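PDB 6I1A: rutinosidase from Aspergillus niger, which hydrolyses rutinosides, releasing the disaccharide rutinose, and is a secreted family 5 glycosidase that may also act on beta-1,3-glucans. Local coordinates for residues Asp16-Lys21 with Gly295-Phe300. Numbering follows the deposited sequence.
Sequences DWRTFK and GKFPVF. With EDO (1,2-ethanediol), chain J.
Lys-296 O is gripped by both terminal nitrogens of Arg-18, at 2.8 Å from NH2 and 2.9 Å from NH1. This fork ties the loop ahead of strand 22-26 to the entry of strand 299-308, joining early and late parts of the family 5 TIM barrel. The oxygen lies in the guanidinium plane; NH2 sits in the carbonyl plane, whereas NH1 stands 47° out of it. The chain is extended from CG to NE, and a turn about CD-NE (chi4 -71°) sets CZ so that NH1 and NH2 face this carbonyl; Pro-298 CD lies 4.0 Å above the guanidinium plane, over its centre. NH2 has a second acceptor in Ala-257 O, so backbone carbonyls on two loops hold the group, which limits its rotation.

The backbone N of Arg-18 donates to Asp-16 OD1, closing an Asx turn; the same oxygen accepts from O2 of an ethanediol, likely picked up during crystallisation, at 2.7 Å. Pro-298 packs its CG against Trp-17 CB (3.7 Å). The indole reaches Phe-300 in an offset edge-to-face pair with planes at 60°, while its NE1 is bonded to Thr-188 OG1. Met-240 of strand 239-241 touches both aromatic side chains, placing the pair at the N-terminal end of the barrel strands. Trp-17 CZ3 comes to 3.5 Å from Phe-300 CD1, and CH2 lies over the phenyl face, displaced toward its rim.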
loop_
_atom_site.group_PDB
_atom_site.type_symbol
_atom_site.label_atom_id
_atom_site.label_comp_id
_atom_site.label_asym_id
_atom_site.label_seq_id
_atom_site.Cartn_x
_atom_site.Cartn_y
_atom_site.Cartn_z
ATOM N N ASP A 16 -16.761 26.216 -8.800
ATOM C CA ASP A 16 -16.217 25.250 -9.736
ATOM C C ASP A 16 -15.059 24.576 -9.018
ATOM O O ASP A 16 -14.064 25.208 -8.789
ATOM C CB ASP A 16 -15.737 25.918 -11.017
ATOM C CG ASP A 16 -15.238 24.949 -12.038
ATOM O OD1 ASP A 16 -15.030 23.782 -11.748
ATOM O OD2 ASP A 16 -15.060 25.392 -13.202
ATOM N N TRP A 17 -15.257 23.334 -8.584
ATOM C CA TRP A 17 -14.181 22.643 -7.838
ATOM C C TRP A 17 -12.906 22.526 -8.670
ATOM O O TRP A 17 -11.868 22.114 -8.124
ATOM C CB TRP A 17 -14.671 21.275 -7.355
ATOM C CG TRP A 17 -15.337 21.356 -6.017
ATOM C CD1 TRP A 17 -16.675 21.310 -5.727
ATOM C CD2 TRP A 17 -14.677 21.466 -4.742
ATOM N NE1 TRP A 17 -16.896 21.437 -4.391
ATOM C CE2 TRP A 17 -15.677 21.483 -3.753
ATOM C CE3 TRP A 17 -13.326 21.561 -4.324
ATOM C CZ2 TRP A 17 -15.396 21.636 -2.391
ATOM C CZ3 TRP A 17 -13.046 21.680 -2.973
ATOM C CH2 TRP A 17 -14.071 21.649 -2.010
ATOM N N ARG A 18 -12.940 22.708 -9.996
ATOM C CA ARG A 18 -11.711 22.660 -10.803
ATOM C C ARG A 18 -10.820 23.871 -10.523
ATOM O O ARG A 18 -9.606 23.774 -10.805
ATOM C CB ARG A 18 -12.046 22.533 -12.301
ATOM C CG ARG A 18 -12.599 21.173 -12.670
ATOM C CD ARG A 18 -13.126 21.126 -14.120
ATOM N NE ARG A 18 -13.868 19.885 -14.406
ATOM C CZ ARG A 18 -13.278 18.739 -14.517
ATOM N NH1 ARG A 18 -11.952 18.648 -14.468
ATOM N NH2 ARG A 18 -13.985 17.636 -14.753
ATOM N N THR A 19 -11.390 24.974 -10.112
ATOM C CA THR A 19 -10.595 26.208 -9.878
ATOM C C THR A 19 -10.548 26.565 -8.396
ATOM O O THR A 19 -9.634 27.324 -7.992
ATOM C CB THR A 19 -11.133 27.344 -10.748
ATOM O OG1 THR A 19 -12.471 27.677 -10.412
ATOM C CG2 THR A 19 -11.039 26.964 -12.204
ATOM N N PHE A 20 -11.525 26.155 -7.611
ATOM C CA PHE A 20 -11.621 26.530 -6.176
ATOM C C PHE A 20 -10.491 25.853 -5.419
ATOM O O PHE A 20 -10.215 24.663 -5.582
ATOM C CB PHE A 20 -12.989 26.107 -5.661
ATOM C CG PHE A 20 -13.199 26.383 -4.199
ATOM C CD1 PHE A 20 -13.587 27.627 -3.765
ATOM C CD2 PHE A 20 -12.975 25.390 -3.258
ATOM C CE1 PHE A 20 -13.750 27.904 -2.408
ATOM C CE2 PHE A 20 -13.162 25.655 -1.912
ATOM C CZ PHE A 20 -13.556 26.904 -1.487
ATOM N N LYS A 21 -9.881 26.592 -4.510
ATOM C CA LYS A 21 -8.872 26.092 -3.558
ATOM C C LYS A 21 -9.288 26.534 -2.162
ATOM O O LYS A 21 -9.796 27.625 -1.971
ATOM C CB LYS A 21 -7.504 26.630 -3.872
ATOM C CG LYS A 21 -6.972 26.134 -5.219
ATOM C CD LYS A 21 -5.887 25.124 -5.126
ATOM C CE LYS A 21 -4.947 25.161 -6.316
ATOM N NZ LYS A 21 -4.552 23.802 -6.733
ATOM N N GLY A 295 -6.319 14.002 -13.372
ATOM C CA GLY A 295 -6.808 15.342 -13.678
ATOM C C GLY A 295 -8.183 15.377 -14.345
ATOM O O GLY A 295 -8.722 16.471 -14.576
ATOM N N LYS A 296 -8.797 14.213 -14.569
ATOM C CA LYS A 296 -10.110 14.214 -15.240
ATOM C C LYS A 296 -11.105 14.991 -14.369
ATOM O O LYS A 296 -11.904 15.771 -14.865
ATOM C CB LYS A 296 -10.638 12.807 -15.478
ATOM C CG LYS A 296 -11.951 12.795 -16.236
ATOM C CD LYS A 296 -12.386 11.426 -16.603
ATOM C CE LYS A 296 -13.681 11.440 -17.407
ATOM N NZ LYS A 296 -14.152 10.051 -17.708
ATOM N N PHE A 297 -11.125 14.679 -13.050
ATOM C CA PHE A 297 -11.902 15.406 -12.043
ATOM C C PHE A 297 -11.003 16.007 -10.948
ATOM O O PHE A 297 -9.925 15.499 -10.654
ATOM C CB PHE A 297 -12.895 14.449 -11.379
ATOM C CG PHE A 297 -13.939 13.913 -12.352
ATOM C CD1 PHE A 297 -14.971 14.735 -12.732
ATOM C CD2 PHE A 297 -13.840 12.628 -12.845
ATOM C CE1 PHE A 297 -15.897 14.292 -13.666
ATOM C CE2 PHE A 297 -14.788 12.170 -13.774
ATOM C CZ PHE A 297 -15.795 13.004 -14.162
ATOM N N PRO A 298 -11.519 17.064 -10.303
ATOM C CA PRO A 298 -10.792 17.669 -9.190
ATOM C C PRO A 298 -10.871 16.740 -7.974
ATOM O O PRO A 298 -11.798 15.915 -7.825
ATOM C CB PRO A 298 -11.470 18.983 -8.937
ATOM C CG PRO A 298 -12.894 18.782 -9.483
ATOM C CD PRO A 298 -12.712 17.827 -10.624
ATOM N N VAL A 299 -9.885 16.889 -7.069
ATOM C CA VAL A 299 -9.739 16.113 -5.831
ATOM C C VAL A 299 -9.625 17.091 -4.664
ATOM O O VAL A 299 -8.935 18.089 -4.751
ATOM C CB VAL A 299 -8.518 15.194 -5.906
ATOM C CG1 VAL A 299 -8.199 14.489 -4.572
ATOM C CG2 VAL A 299 -8.715 14.166 -7.018
ATOM N N PHE A 300 -10.270 16.760 -3.577
ATOM C CA PHE A 300 -10.131 17.467 -2.285
ATOM C C PHE A 300 -9.782 16.430 -1.212
ATOM O O PHE A 300 -10.410 15.383 -1.175
ATOM C CB PHE A 300 -11.435 18.158 -1.950
ATOM C CG PHE A 300 -11.458 19.025 -0.719
ATOM C CD1 PHE A 300 -10.804 20.251 -0.724
ATOM C CD2 PHE A 300 -12.103 18.639 0.444
ATOM C CE1 PHE A 300 -10.808 21.074 0.406
ATOM C CE2 PHE A 300 -12.114 19.439 1.574
ATOM C CZ PHE A 300 -11.497 20.673 1.526
HETATM C C1 EDO J . -16.410 20.095 -10.905
HETATM O O1 EDO J . -16.048 18.931 -11.523
HETATM C C2 EDO J . -17.049 21.084 -11.871
HETATM O O2 EDO J . -16.154 21.553 -12.897
#